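Local coordinates for protein restriction endonuclease Hpy99I (Helicobacter pylori, PDB 3GOX) that cuts double-stranded DNA at a specific short sequence as a type II restriction endonuclease of the beta-beta-alpha-metal (His-Me finger) class, at residues Asn93-Asp96 and Arg100-Thr103; Asp128-Pro133 and Arg167-Asp172; Asn154-His159 and Ser173-Leu178. All coordinates share one frame; numbering follows the deposited sequence.

Contact 1: Asn93-Asp96 and Arg100-Thr103; sequences NQTD and RKTT. With nucleotides of chain C.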
loop_
_atom_site.group_PDB
_atom_site.type_symbol
_atom_site.label_atom_id
_atom_site.label_comp_id
_atom_site.label_asym_id
_atom_site.label_seq_id
_atom_site.Cartn_x
_atom_site.Cartn_y
_atom_site.Cartn_z
ATOM N N ASN A 93 7.148 -12.356 -4.958
ATOM C CA ASN A 93 7.141 -10.963 -4.518
ATOM C C ASN A 93 7.397 -10.722 -3.020
ATOM O O ASN A 93 7.860 -9.646 -2.649
ATOM C CB ASN A 93 5.797 -10.336 -4.907
ATOM C CG ASN A 93 5.737 -8.864 -4.636
ATOM O OD1 ASN A 93 5.006 -8.418 -3.753
ATOM N ND2 ASN A 93 6.488 -8.082 -5.423
ATOM N N GLN A 94 7.082 -11.685 -2.165
ATOM C CA GLN A 94 7.232 -11.504 -0.719
ATOM C C GLN A 94 7.377 -12.881 -0.040
ATOM O O GLN A 94 7.359 -13.922 -0.703
ATOM C CB GLN A 94 6.040 -10.714 -0.129
ATOM C CG GLN A 94 6.313 -9.234 0.153
ATOM C CD GLN A 94 7.302 -9.019 1.309
ATOM O OE1 GLN A 94 7.857 -9.969 1.867
ATOM N NE2 GLN A 94 7.525 -7.752 1.676
ATOM N N THR A 95 7.540 -12.849 1.279
ATOM C CA THR A 95 7.670 -14.035 2.116
ATOM C C THR A 95 6.788 -13.808 3.336
ATOM O O THR A 95 6.832 -12.714 3.920
ATOM C CB THR A 95 9.128 -14.223 2.608
ATOM O OG1 THR A 95 10.043 -14.112 1.510
ATOM C CG2 THR A 95 9.302 -15.573 3.281
ATOM N N ASP A 96 5.992 -14.807 3.722
ATOM C CA ASP A 96 5.142 -14.686 4.914
ATOM C C ASP A 96 5.897 -15.124 6.181
ATOM O O ASP A 96 7.048 -15.559 6.102
ATOM C CB ASP A 96 3.799 -15.430 4.751
ATOM C CG ASP A 96 3.948 -16.939 4.617
ATOM O OD1 ASP A 96 4.928 -17.530 5.130
ATOM O OD2 ASP A 96 3.052 -17.536 3.982
ATOM N N ARG A 100 6.992 -19.044 3.696
ATOM C CA ARG A 100 6.496 -19.427 2.369
ATOM C C ARG A 100 6.488 -18.226 1.431
ATOM O O ARG A 100 6.266 -17.087 1.859
ATOM C CB ARG A 100 5.089 -20.016 2.457
ATOM C CG ARG A 100 4.957 -21.165 3.446
ATOM C CD ARG A 100 3.511 -21.568 3.636
ATOM N NE ARG A 100 2.701 -20.478 4.178
ATOM C CZ ARG A 100 1.372 -20.496 4.297
ATOM N NH1 ARG A 100 0.664 -21.564 3.928
ATOM N NH2 ARG A 100 0.739 -19.438 4.793
ATOM N N LYS A 101 6.708 -18.480 0.145
ATOM C CA LYS A 101 6.788 -17.403 -0.833
ATOM C C LYS A 101 5.420 -17.051 -1.388
ATOM O O LYS A 101 4.580 -17.911 -1.670
ATOM C CB LYS A 101 7.759 -17.749 -1.962
ATOM C CG LYS A 101 9.203 -17.961 -1.513
ATOM C CD LYS A 101 9.826 -16.725 -0.862
ATOM C CE LYS A 101 11.199 -17.016 -0.293
ATOM N NZ LYS A 101 11.782 -15.834 0.409
ATOM N N THR A 102 5.212 -15.751 -1.528
ATOM C CA THR A 102 3.980 -15.183 -2.021
ATOM C C THR A 102 4.290 -14.609 -3.402
ATOM O O THR A 102 5.307 -13.937 -3.584
ATOM C CB THR A 102 3.466 -14.069 -1.084
ATOM O OG1 THR A 102 3.520 -14.522 0.282
ATOM C CG2 THR A 102 2.031 -13.649 -1.454
ATOM N N THR A 103 3.434 -14.911 -4.367
ATOM C CA THR A 103 3.542 -14.382 -5.715
ATOM C C THR A 103 2.558 -13.226 -5.894
ATOM O O THR A 103 1.577 -13.123 -5.160
ATOM C CB THR A 103 3.277 -15.480 -6.762
ATOM O OG1 THR A 103 2.001 -16.088 -6.525
ATOM C CG2 THR A 103 4.354 -16.563 -6.692
ATOM P P DT C 2 14.041 -13.807 -1.154
ATOM O OP1 DT C 2 14.626 -14.574 -0.023
ATOM O OP2 DT C 2 12.639 -14.069 -1.569
ATOM O "O5'" DT C 2 14.181 -12.256 -0.821
ATOM C "C5'" DT C 2 15.433 -11.704 -0.419
ATOM C "C4'" DT C 2 15.402 -10.197 -0.526
ATOM O "O4'" DT C 2 15.118 -9.800 -1.883
ATOM C "C3'" DT C 2 14.330 -9.493 0.295
ATOM O "O3'" DT C 2 14.749 -9.388 1.661
ATOM C "C2'" DT C 2 14.264 -8.148 -0.399
ATOM C "C1'" DT C 2 14.462 -8.533 -1.868
ATOM N N1 DT C 2 13.209 -8.662 -2.633
ATOM C C2 DT C 2 12.588 -7.507 -3.044
ATOM O O2 DT C 2 13.020 -6.392 -2.790
ATOM N N3 DT C 2 11.436 -7.701 -3.763
ATOM C C4 DT C 2 10.855 -8.907 -4.100
ATOM O O4 DT C 2 9.823 -8.923 -4.757
ATOM C C5 DT C 2 11.556 -10.081 -3.627
ATOM C C7 DT C 2 10.999 -11.435 -3.937
ATOM C C6 DT C 2 12.683 -9.901 -2.927
ATOM P P DC C 3 13.716 -8.874 2.781
ATOM O OP1 DC C 3 14.483 -8.715 4.043
ATOM O OP2 DC C 3 12.507 -9.738 2.759
ATOM O "O5'" DC C 3 13.298 -7.424 2.279
ATOM C "C5'" DC C 3 14.224 -6.339 2.295
ATOM C "C4'" DC C 3 13.495 -5.050 2.002
ATOM O "O4'" DC C 3 12.953 -5.070 0.667
ATOM C "C3'" DC C 3 12.287 -4.833 2.901
ATOM O "O3'" DC C 3 12.732 -4.257 4.133
ATOM C "C2'" DC C 3 11.433 -3.888 2.077
ATOM C "C1'" DC C 3 11.787 -4.253 0.628
ATOM N N1 DC C 3 10.756 -4.983 -0.128
ATOM C C2 DC C 3 9.836 -4.259 -0.890
ATOM O O2 DC C 3 9.874 -3.022 -0.855
ATOM N N3 DC C 3 8.931 -4.923 -1.646
ATOM C C4 DC C 3 8.915 -6.258 -1.646
ATOM N N4 DC C 3 8.033 -6.872 -2.437
ATOM C C5 DC C 3 9.812 -7.022 -0.848
ATOM C C6 DC C 3 10.707 -6.351 -0.109
ATOM P P DG C 4 11.819 -4.354 5.447
ATOM O OP1 DG C 4 12.731 -4.234 6.616
ATOM O OP2 DG C 4 10.908 -5.525 5.343
ATOM O "O5'" DG C 4 10.958 -3.014 5.380
ATOM C "C5'" DG C 4 11.594 -1.771 5.078
ATOM C "C4'" DG C 4 10.577 -0.692 4.785
ATOM O "O4'" DG C 4 9.754 -1.083 3.659
ATOM C "C3'" DG C 4 9.588 -0.363 5.897
ATOM O "O3'" DG C 4 9.138 0.980 5.696
ATOM C "C2'" DG C 4 8.467 -1.350 5.619
ATOM C "C1'" DG C 4 8.416 -1.329 4.096
ATOM N N9 DG C 4 7.962 -2.563 3.456
ATOM C C8 DG C 4 8.354 -3.847 3.754
ATOM N N7 DG C 4 7.824 -4.742 2.963
ATOM C C5 DG C 4 7.026 -4.008 2.097
ATOM C C6 DG C 4 6.217 -4.429 0.998
ATOM O O6 DG C 4 6.062 -5.571 0.540
ATOM N N1 DG C 4 5.561 -3.356 0.406
ATOM C C2 DG C 4 5.672 -2.047 0.801
ATOM N N2 DG C 4 4.938 -1.155 0.115
ATOM N N3 DG C 4 6.440 -1.638 1.803
ATOM C C4 DG C 4 7.082 -2.663 2.401
#
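Lys101 NZ has three acceptors, one of them weak. Lys101 NZ donates to Thr95 OG1 at 2.7 Å. A second bond runs from Lys101 NZ to OP2 of deoxythymidine DT2 of chain C at 2.8 Å, and the weak one goes to OP1 of that phosphate. Thr95 and Lys101 face each other as a non-hydrogen-bonded pair of an antiparallel beta hairpin, strands 92-95 and 101-103. Their side chains run alongside and point the same way; the lysine chain is bent at chi2 (-61°), which carries the ammonium past the threonine hydroxyl to the DNA backbone. One residue further along, the pairing is interrupted by a classic beta bulge: Thr102 O accepts from both Asn93 N and Gln94 N, while Thr102 N returns a nearly straight bond to Gln94 O at 2.9 Å.

The strand 92-95 reads the base edges. Asn93 O accepts from N4 of deoxycytidine DC3 of chain C at 2.8 Å. Asn93 OD1 and ND2 hydrogen-bond to a cytosine N4 and a guanine O6 elsewhere in the DNA. Gln94 NE2 donates to O6 of deoxyguanosine DG4 of chain C at 2.9 Å. Its other amide atom, OE1, takes the N-H of Thr95 on a lone pair in the amide plane, fixing the amide's rotation and presenting the NH2 to the guanine.

At the turn end, Asp96 reaches back to Arg100 with both oxygens. OD1 is approached by Arg100 N from above the carboxylate plane, whereas OD2 offers its syn lone pair to Arg100 NE in a salt bridge. Lys71 also forms a salt bridge with Asp96 OD2, and its NZ bonds to Thr102 OG1. Backbone closes the ladder here, Asp96 N donating to Arg100 O at 3.0 Å.

Contact 2: Asp128-Pro133 and Arg167-Asp172; sequences DEIAPP and REWICD. With ZN (zinc ion), chain F; nucleotides of chain D; nucleotides of chain C.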
loop_
_atom_site.group_PDB
_atom_site.type_symbol
_atom_site.label_atom_id
_atom_site.label_comp_id
_atom_site.label_asym_id
_atom_site.label_seq_id
_atom_site.Cartn_x
_atom_site.Cartn_y
_atom_site.Cartn_z
ATOM N N ASP A 128 18.598 11.210 -10.533
ATOM C CA ASP A 128 19.717 10.908 -9.641
ATOM C C ASP A 128 20.555 12.135 -9.298
ATOM O O ASP A 128 21.077 12.231 -8.190
ATOM C CB ASP A 128 20.600 9.803 -10.228
ATOM C CG ASP A 128 20.013 8.418 -10.022
ATOM O OD1 ASP A 128 19.072 8.277 -9.211
ATOM O OD2 ASP A 128 20.493 7.463 -10.666
ATOM N N GLU A 129 20.654 13.082 -10.226
ATOM C CA GLU A 129 21.420 14.313 -9.999
ATOM C C GLU A 129 20.743 15.265 -9.005
ATOM O O GLU A 129 21.391 16.183 -8.476
ATOM C CB GLU A 129 21.696 15.023 -11.327
ATOM C CG GLU A 129 22.783 14.331 -12.153
ATOM N N ILE A 130 19.454 15.038 -8.733
ATOM C CA ILE A 130 18.729 15.835 -7.740
ATOM C C ILE A 130 18.156 14.978 -6.607
ATOM O O ILE A 130 17.197 15.369 -5.945
ATOM C CB ILE A 130 17.610 16.673 -8.386
ATOM C CG1 ILE A 130 16.574 15.770 -9.070
ATOM C CG2 ILE A 130 18.211 17.682 -9.351
ATOM C CD1 ILE A 130 15.375 16.526 -9.579
ATOM N N ALA A 131 18.772 13.825 -6.376
ATOM C CA ALA A 131 18.321 12.902 -5.331
ATOM C C ALA A 131 18.523 13.501 -3.940
ATOM O O ALA A 131 19.590 14.026 -3.638
ATOM C CB ALA A 131 19.073 11.598 -5.440
ATOM N N PRO A 132 17.490 13.440 -3.087
ATOM C CA PRO A 132 17.694 13.789 -1.681
ATOM C C PRO A 132 18.809 12.948 -1.058
ATOM O O PRO A 132 18.772 11.716 -1.154
ATOM C CB PRO A 132 16.332 13.452 -1.053
ATOM C CG PRO A 132 15.383 13.637 -2.161
ATOM C CD PRO A 132 16.084 13.079 -3.348
ATOM N N PRO A 133 19.812 13.602 -0.443
ATOM C CA PRO A 133 20.881 12.806 0.149
ATOM C C PRO A 133 20.403 11.855 1.258
ATOM O O PRO A 133 19.499 12.183 2.027
ATOM C CB PRO A 133 21.833 13.871 0.711
ATOM C CG PRO A 133 21.556 15.112 -0.099
ATOM C CD PRO A 133 20.068 15.046 -0.316
ATOM N N ARG A 167 8.837 11.609 -12.662
ATOM C CA ARG A 167 8.015 12.556 -11.926
ATOM C C ARG A 167 8.919 13.129 -10.835
ATOM O O ARG A 167 9.875 13.810 -11.176
ATOM C CB ARG A 167 6.723 11.898 -11.436
ATOM C CG ARG A 167 5.882 11.405 -12.622
ATOM C CD ARG A 167 4.408 11.204 -12.301
ATOM N NE ARG A 167 4.198 9.950 -11.588
ATOM C CZ ARG A 167 3.423 8.943 -11.983
ATOM N NH1 ARG A 167 2.710 9.008 -13.101
ATOM N NH2 ARG A 167 3.358 7.854 -11.237
ATOM N N GLU A 168 8.673 12.832 -9.562
ATOM C CA GLU A 168 9.495 13.357 -8.463
ATOM C C GLU A 168 9.959 12.260 -7.525
ATOM O O GLU A 168 9.466 11.116 -7.572
ATOM C CB GLU A 168 8.734 14.429 -7.665
ATOM C CG GLU A 168 8.332 15.624 -8.523
ATOM C CD GLU A 168 7.394 16.615 -7.845
ATOM O OE1 GLU A 168 7.351 16.678 -6.597
ATOM O OE2 GLU A 168 6.716 17.370 -8.582
ATOM N N TRP A 169 10.927 12.621 -6.687
ATOM C CA TRP A 169 11.293 11.829 -5.532
ATOM C C TRP A 169 10.173 11.938 -4.517
ATOM O O TRP A 169 9.822 13.033 -4.083
ATOM C CB TRP A 169 12.618 12.310 -4.926
ATOM C CG TRP A 169 13.807 11.898 -5.743
ATOM C CD1 TRP A 169 14.410 12.609 -6.739
ATOM C CD2 TRP A 169 14.537 10.666 -5.630
ATOM N NE1 TRP A 169 15.461 11.896 -7.253
ATOM C CE2 TRP A 169 15.573 10.705 -6.583
ATOM C CE3 TRP A 169 14.425 9.542 -4.794
ATOM C CZ2 TRP A 169 16.481 9.660 -6.742
ATOM C CZ3 TRP A 169 15.322 8.501 -4.953
ATOM C CH2 TRP A 169 16.342 8.568 -5.918
ATOM N N ILE A 170 9.616 10.781 -4.147
ATOM C CA ILE A 170 8.507 10.699 -3.199
ATOM C C ILE A 170 8.774 9.517 -2.254
ATOM O O ILE A 170 9.629 8.658 -2.524
ATOM C CB ILE A 170 7.112 10.530 -3.902
ATOM C CG1 ILE A 170 7.038 9.236 -4.725
ATOM C CG2 ILE A 170 6.786 11.753 -4.786
ATOM C CD1 ILE A 170 5.651 8.986 -5.342
ATOM N N CYS A 171 8.031 9.440 -1.153
ATOM C CA CYS A 171 8.207 8.310 -0.238
ATOM C C CYS A 171 7.595 7.030 -0.820
ATOM O O CYS A 171 6.683 7.079 -1.636
ATOM C CB CYS A 171 7.690 8.635 1.171
ATOM S SG CYS A 171 5.884 8.567 1.368
ATOM N N ASP A 172 8.156 5.900 -0.413
ATOM C CA ASP A 172 7.709 4.566 -0.870
ATOM C C ASP A 172 6.244 4.338 -0.515
ATOM O O ASP A 172 5.516 3.720 -1.285
ATOM C CB ASP A 172 8.628 3.492 -0.245
ATOM C CG ASP A 172 8.255 2.055 -0.636
ATOM O OD1 ASP A 172 8.643 1.603 -1.724
ATOM O OD2 ASP A 172 7.644 1.347 0.201
HETATM ZN ZN ZN F . 4.723 10.545 0.876
ATOM P P DG D 7 2.086 -1.231 -9.090
ATOM O OP1 DG D 7 1.364 -0.578 -10.211
ATOM O OP2 DG D 7 2.506 -2.647 -9.209
ATOM O "O5'" DG D 7 3.390 -0.366 -8.787
ATOM C "C5'" DG D 7 3.263 1.000 -8.430
ATOM C "C4'" DG D 7 4.598 1.559 -7.996
ATOM O "O4'" DG D 7 5.109 0.752 -6.904
ATOM C "C3'" DG D 7 5.705 1.553 -9.047
ATOM O "O3'" DG D 7 6.622 2.606 -8.745
ATOM C "C2'" DG D 7 6.358 0.203 -8.823
ATOM C "C1'" DG D 7 6.285 0.060 -7.306
ATOM N N9 DG D 7 6.190 -1.323 -6.835
ATOM C C8 DG D 7 5.634 -2.387 -7.510
ATOM N N7 DG D 7 5.751 -3.522 -6.873
ATOM C C5 DG D 7 6.414 -3.191 -5.699
ATOM C C6 DG D 7 6.849 -4.016 -4.624
ATOM O O6 DG D 7 6.762 -5.244 -4.507
ATOM N N1 DG D 7 7.466 -3.270 -3.623
ATOM C C2 DG D 7 7.660 -1.912 -3.656
ATOM N N2 DG D 7 8.272 -1.380 -2.581
ATOM N N3 DG D 7 7.284 -1.133 -4.663
ATOM C C4 DG D 7 6.672 -1.835 -5.644
ATOM P P DG C 4 11.819 -4.354 5.447
ATOM O OP1 DG C 4 12.731 -4.234 6.616
ATOM O OP2 DG C 4 10.908 -5.525 5.343
ATOM O "O5'" DG C 4 10.958 -3.014 5.380
ATOM C "C5'" DG C 4 11.594 -1.771 5.078
ATOM C "C4'" DG C 4 10.577 -0.692 4.785
ATOM O "O4'" DG C 4 9.754 -1.083 3.659
ATOM C "C3'" DG C 4 9.588 -0.363 5.897
ATOM O "O3'" DG C 4 9.138 0.980 5.696
ATOM C "C2'" DG C 4 8.467 -1.350 5.619
ATOM C "C1'" DG C 4 8.416 -1.329 4.096
ATOM N N9 DG C 4 7.962 -2.563 3.456
ATOM C C8 DG C 4 8.354 -3.847 3.754
ATOM N N7 DG C 4 7.824 -4.742 2.963
ATOM C C5 DG C 4 7.026 -4.008 2.097
ATOM C C6 DG C 4 6.217 -4.429 0.998
ATOM O O6 DG C 4 6.062 -5.571 0.540
ATOM N N1 DG C 4 5.561 -3.356 0.406
ATOM C C2 DG C 4 5.672 -2.047 0.801
ATOM N N2 DG C 4 4.938 -1.155 0.115
ATOM N N3 DG C 4 6.440 -1.638 1.803
ATOM C C4 DG C 4 7.082 -2.663 2.401
#
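Trp169 projects from strand 166-171 onto segment 128-133, and Pro132 and Ala131 lie against one face of its indole. CB starts the contact, with Pro132 CD and CG packed beside it. At CG the same Pro132 CD comes to 3.5 Å, over the five-membered ring, a CH-pi contact 17° off the ring normal. CD1 looks toward the backbone oxygen of Ile130. Ala131 CA sits over the same face, 3.6 Å from NE1, while the indole N-H itself is spent on Met127 O just ahead of the segment. Farther out, Ala131 CB rests on CZ2 at 3.5 Å and is still near CH2. The indole edge at CZ2 also meets Asp128 OD1, in the ring plane at 3.8 Å.

No hydrogen bond joins the two segments; CH-pi and apolar contacts meet across them, and the bond to Met127 O adds to the hold. Past Trp169 the strand ends at Cys171, at the N-cap of the next helix; its SG binds the zinc ion together with Cys140, Cys143 and Cys174. Asp172 OD1, in the helix, accepts from N2 of deoxyguanosine DG7 of chain D at 3.1 Å. Through Trp169, the loop after helix 121-128 packs on the second strand of the beta-beta-alpha-metal fold, whose following helix begins at this Cys4 zinc site.

Contact 3: Asn154-His159 and Ser173-Leu178; sequences NLVHDH and SCNTGL. With NA (sodium ion), chain G; ZN (zinc ion), chain F; nucleotides of chain D.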
loop_
_atom_site.group_PDB
_atom_site.type_symbol
_atom_site.label_atom_id
_atom_site.label_comp_id
_atom_site.label_asym_id
_atom_site.label_seq_id
_atom_site.Cartn_x
_atom_site.Cartn_y
_atom_site.Cartn_z
ATOM N N ASN A 154 11.835 5.563 3.404
ATOM C CA ASN A 154 12.587 5.236 2.212
ATOM C C ASN A 154 11.970 5.961 1.014
ATOM O O ASN A 154 10.759 6.017 0.874
ATOM C CB ASN A 154 12.624 3.723 1.939
ATOM C CG ASN A 154 13.404 2.948 2.992
ATOM O OD1 ASN A 154 14.307 3.490 3.661
ATOM N ND2 ASN A 154 13.085 1.655 3.122
ATOM N N LEU A 155 12.814 6.514 0.158
ATOM C CA LEU A 155 12.373 7.259 -1.014
ATOM C C LEU A 155 12.580 6.469 -2.303
ATOM O O LEU A 155 13.426 5.565 -2.377
ATOM C CB LEU A 155 13.095 8.599 -1.113
ATOM C CG LEU A 155 13.029 9.508 0.108
ATOM C CD1 LEU A 155 13.583 10.866 -0.280
ATOM C CD2 LEU A 155 11.638 9.628 0.716
ATOM N N VAL A 156 11.825 6.852 -3.326
ATOM C CA VAL A 156 11.924 6.216 -4.638
ATOM C C VAL A 156 11.849 7.250 -5.746
ATOM O O VAL A 156 11.276 8.332 -5.545
ATOM C CB VAL A 156 10.792 5.189 -4.858
ATOM C CG1 VAL A 156 10.911 4.051 -3.862
ATOM C CG2 VAL A 156 9.415 5.859 -4.794
ATOM N N HIS A 157 12.456 6.875 -6.878
ATOM C CA HIS A 157 12.259 7.506 -8.184
ATOM C C HIS A 157 10.856 7.162 -8.658
ATOM O O HIS A 157 10.621 6.019 -9.068
ATOM C CB HIS A 157 13.171 6.887 -9.263
ATOM C CG HIS A 157 14.642 7.026 -9.040
ATOM N ND1 HIS A 157 15.391 6.056 -8.408
ATOM C CD2 HIS A 157 15.523 7.957 -9.473
ATOM C CE1 HIS A 157 16.662 6.412 -8.413
ATOM N NE2 HIS A 157 16.770 7.560 -9.059
ATOM N N ASP A 158 9.909 8.088 -8.589
ATOM C CA ASP A 158 8.623 7.829 -9.244
ATOM C C ASP A 158 8.693 8.258 -10.719
ATOM O O ASP A 158 9.390 9.193 -11.076
ATOM C CB ASP A 158 7.527 8.562 -8.477
ATOM C CG ASP A 158 6.182 8.465 -9.124
ATOM O OD1 ASP A 158 5.779 7.354 -9.577
ATOM O OD2 ASP A 158 5.485 9.502 -9.134
ATOM N N HIS A 159 7.993 7.516 -11.589
ATOM C CA HIS A 159 7.957 7.828 -13.022
ATOM C C HIS A 159 6.582 7.545 -13.617
ATOM O O HIS A 159 5.774 6.776 -13.049
ATOM C CB HIS A 159 9.067 7.064 -13.773
ATOM C CG HIS A 159 8.701 5.666 -14.146
ATOM N ND1 HIS A 159 8.700 4.626 -13.244
ATOM C CD2 HIS A 159 8.312 5.139 -15.329
ATOM C CE1 HIS A 159 8.320 3.516 -13.855
ATOM N NE2 HIS A 159 8.079 3.800 -15.120
ATOM N N SER A 173 5.811 4.841 0.631
ATOM C CA SER A 173 4.405 4.720 1.033
ATOM C C SER A 173 3.493 5.365 -0.010
ATOM O O SER A 173 2.523 4.747 -0.483
ATOM C CB SER A 173 4.226 5.360 2.402
ATOM O OG SER A 173 2.889 5.369 2.836
ATOM N N CYS A 174 3.777 6.606 -0.387
ATOM C CA CYS A 174 2.989 7.296 -1.411
ATOM C C CYS A 174 3.079 6.607 -2.761
ATOM O O CYS A 174 2.074 6.477 -3.455
ATOM C CB CYS A 174 3.438 8.758 -1.548
ATOM S SG CYS A 174 2.794 9.783 -0.193
ATOM N N ASN A 175 4.273 6.170 -3.144
ATOM C CA ASN A 175 4.468 5.540 -4.443
ATOM C C ASN A 175 3.621 4.262 -4.579
ATOM O O ASN A 175 2.978 4.035 -5.610
ATOM C CB ASN A 175 5.943 5.221 -4.670
ATOM C CG ASN A 175 6.221 4.746 -6.076
ATOM O OD1 ASN A 175 5.913 5.435 -7.035
ATOM N ND2 ASN A 175 6.819 3.563 -6.204
ATOM N N THR A 176 3.607 3.461 -3.522
ATOM C CA THR A 176 2.850 2.218 -3.525
ATOM C C THR A 176 1.350 2.470 -3.345
ATOM O O THR A 176 0.537 1.591 -3.648
ATOM C CB THR A 176 3.409 1.226 -2.493
ATOM O OG1 THR A 176 3.493 1.822 -1.190
ATOM C CG2 THR A 176 4.783 0.732 -2.950
ATOM N N GLY A 177 0.982 3.664 -2.883
ATOM C CA GLY A 177 -0.399 4.131 -2.900
ATOM C C GLY A 177 -0.868 4.538 -4.288
ATOM O O GLY A 177 -1.993 4.209 -4.699
ATOM N N LEU A 178 -0.039 5.272 -5.031
ATOM C CA LEU A 178 -0.354 5.633 -6.421
ATOM C C LEU A 178 -0.707 4.381 -7.206
ATOM O O LEU A 178 -1.661 4.380 -7.984
ATOM C CB LEU A 178 0.838 6.322 -7.109
ATOM C CG LEU A 178 1.319 7.651 -6.526
ATOM C CD1 LEU A 178 2.472 8.225 -7.342
ATOM C CD2 LEU A 178 0.214 8.620 -6.431
HETATM NA NA NA G . 5.530 5.104 -9.278
HETATM ZN ZN ZN F . 4.723 10.545 0.876
ATOM P P DA D 8 7.733 3.055 -9.819
ATOM O OP1 DA D 8 7.277 4.327 -10.445
ATOM O OP2 DA D 8 8.099 1.901 -10.682
ATOM O "O5'" DA D 8 8.981 3.415 -8.894
ATOM C "C5'" DA D 8 10.131 2.570 -8.824
ATOM C "C4'" DA D 8 10.271 1.999 -7.432
ATOM O "O4'" DA D 8 9.448 0.826 -7.289
ATOM C "C3'" DA D 8 11.673 1.515 -7.096
ATOM O "O3'" DA D 8 12.434 2.634 -6.625
ATOM C "C2'" DA D 8 11.416 0.516 -5.981
ATOM C "C1'" DA D 8 9.983 0.031 -6.239
ATOM N N9 DA D 8 9.860 -1.372 -6.632
ATOM C C8 DA D 8 9.332 -1.870 -7.798
ATOM N N7 DA D 8 9.311 -3.180 -7.853
ATOM C C5 DA D 8 9.876 -3.572 -6.647
ATOM C C6 DA D 8 10.132 -4.837 -6.092
ATOM N N6 DA D 8 9.828 -5.987 -6.702
ATOM N N1 DA D 8 10.711 -4.883 -4.872
ATOM C C2 DA D 8 11.001 -3.727 -4.258
ATOM N N3 DA D 8 10.803 -2.477 -4.674
ATOM C C4 DA D 8 10.231 -2.469 -5.890
ATOM P P DG D 7 2.086 -1.231 -9.090
ATOM O OP1 DG D 7 1.364 -0.578 -10.211
ATOM O OP2 DG D 7 2.506 -2.647 -9.209
ATOM O "O5'" DG D 7 3.390 -0.366 -8.787
ATOM C "C5'" DG D 7 3.263 1.000 -8.430
ATOM C "C4'" DG D 7 4.598 1.559 -7.996
ATOM O "O4'" DG D 7 5.109 0.752 -6.904
ATOM C "C3'" DG D 7 5.705 1.553 -9.047
ATOM O "O3'" DG D 7 6.622 2.606 -8.745
ATOM C "C2'" DG D 7 6.358 0.203 -8.823
ATOM C "C1'" DG D 7 6.285 0.060 -7.306
ATOM N N9 DG D 7 6.190 -1.323 -6.835
ATOM C C8 DG D 7 5.634 -2.387 -7.510
ATOM N N7 DG D 7 5.751 -3.522 -6.873
ATOM C C5 DG D 7 6.414 -3.191 -5.699
ATOM C C6 DG D 7 6.849 -4.016 -4.624
ATOM O O6 DG D 7 6.762 -5.244 -4.507
ATOM N N1 DG D 7 7.466 -3.270 -3.623
ATOM C C2 DG D 7 7.660 -1.912 -3.656
ATOM N N2 DG D 7 8.272 -1.380 -2.581
ATOM N N3 DG D 7 7.284 -1.133 -4.663
ATOM C C4 DG D 7 6.672 -1.835 -5.644
HETATM O O HOH W 1 4.699 4.755 -11.566
HETATM O O HOH W 2 3.343 4.511 -8.706
#
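Metal coordination dominates: Asp158 OD1 and Asn175 OD1 each bind the sodium ion at 2.3 Å. Asp158 OD1 stands 3.2 Å from Asn175 OD1, the two drawn together by the shared cation rather than by a hydrogen bond. The carboxylate and amide planes are turned 64° against each other. OP1 of deoxyadenosine DA8 and O3' of deoxyguanosine DG7, both of chain D, bind the ion too, the latter at 2.8 Å, and two waters complete the six ligands. CG of Asn175 is anti to its backbone N (chi1 -172°), which swings the amide from the helix toward the strand.

Among the hydrogen bonds, Asn175 ND2 donates to DG7 O3' at 2.7 Å, so one amide serves metal and DNA at once. His159 ND1 reaches DA8 OP1 weakly, and its NE2 is held by Val117 O. Asp158 OD2 forms a salt bridge with Arg167 and a hydrogen bond with Tyr194 of the second subunit.

Van der Waals packing is slight: Val156 CG2 rests against Asn175 CB at 3.5 Å, and the Leu178 CD1 methyl lies against the carboxylate oxygen Asp158 OD2. A strand and a helix holding one metal at the DNA phosphate is consistent with the active site of a beta-beta-alpha-metal endonuclease, the sodium probably occupying the place of the catalytic metal.

Contacts 2 and 3 share one small unit, their centres 10 Å apart: strands 155-159 and 166-171 are neighbours in a sheet, and helix 172-180 follows directly. Contact 3 is buried and built on metal and phosphate ligands; contact 2 is a surface contact, mostly apolar across its segments. Contact 1 is buried as well, but lies 28 Å from contact 2 and 21 Å from contact 3, centre to centre, in a separate hairpin where hydrogen bonds and ion pairs prevail and bases are read. All three touch the second subunit.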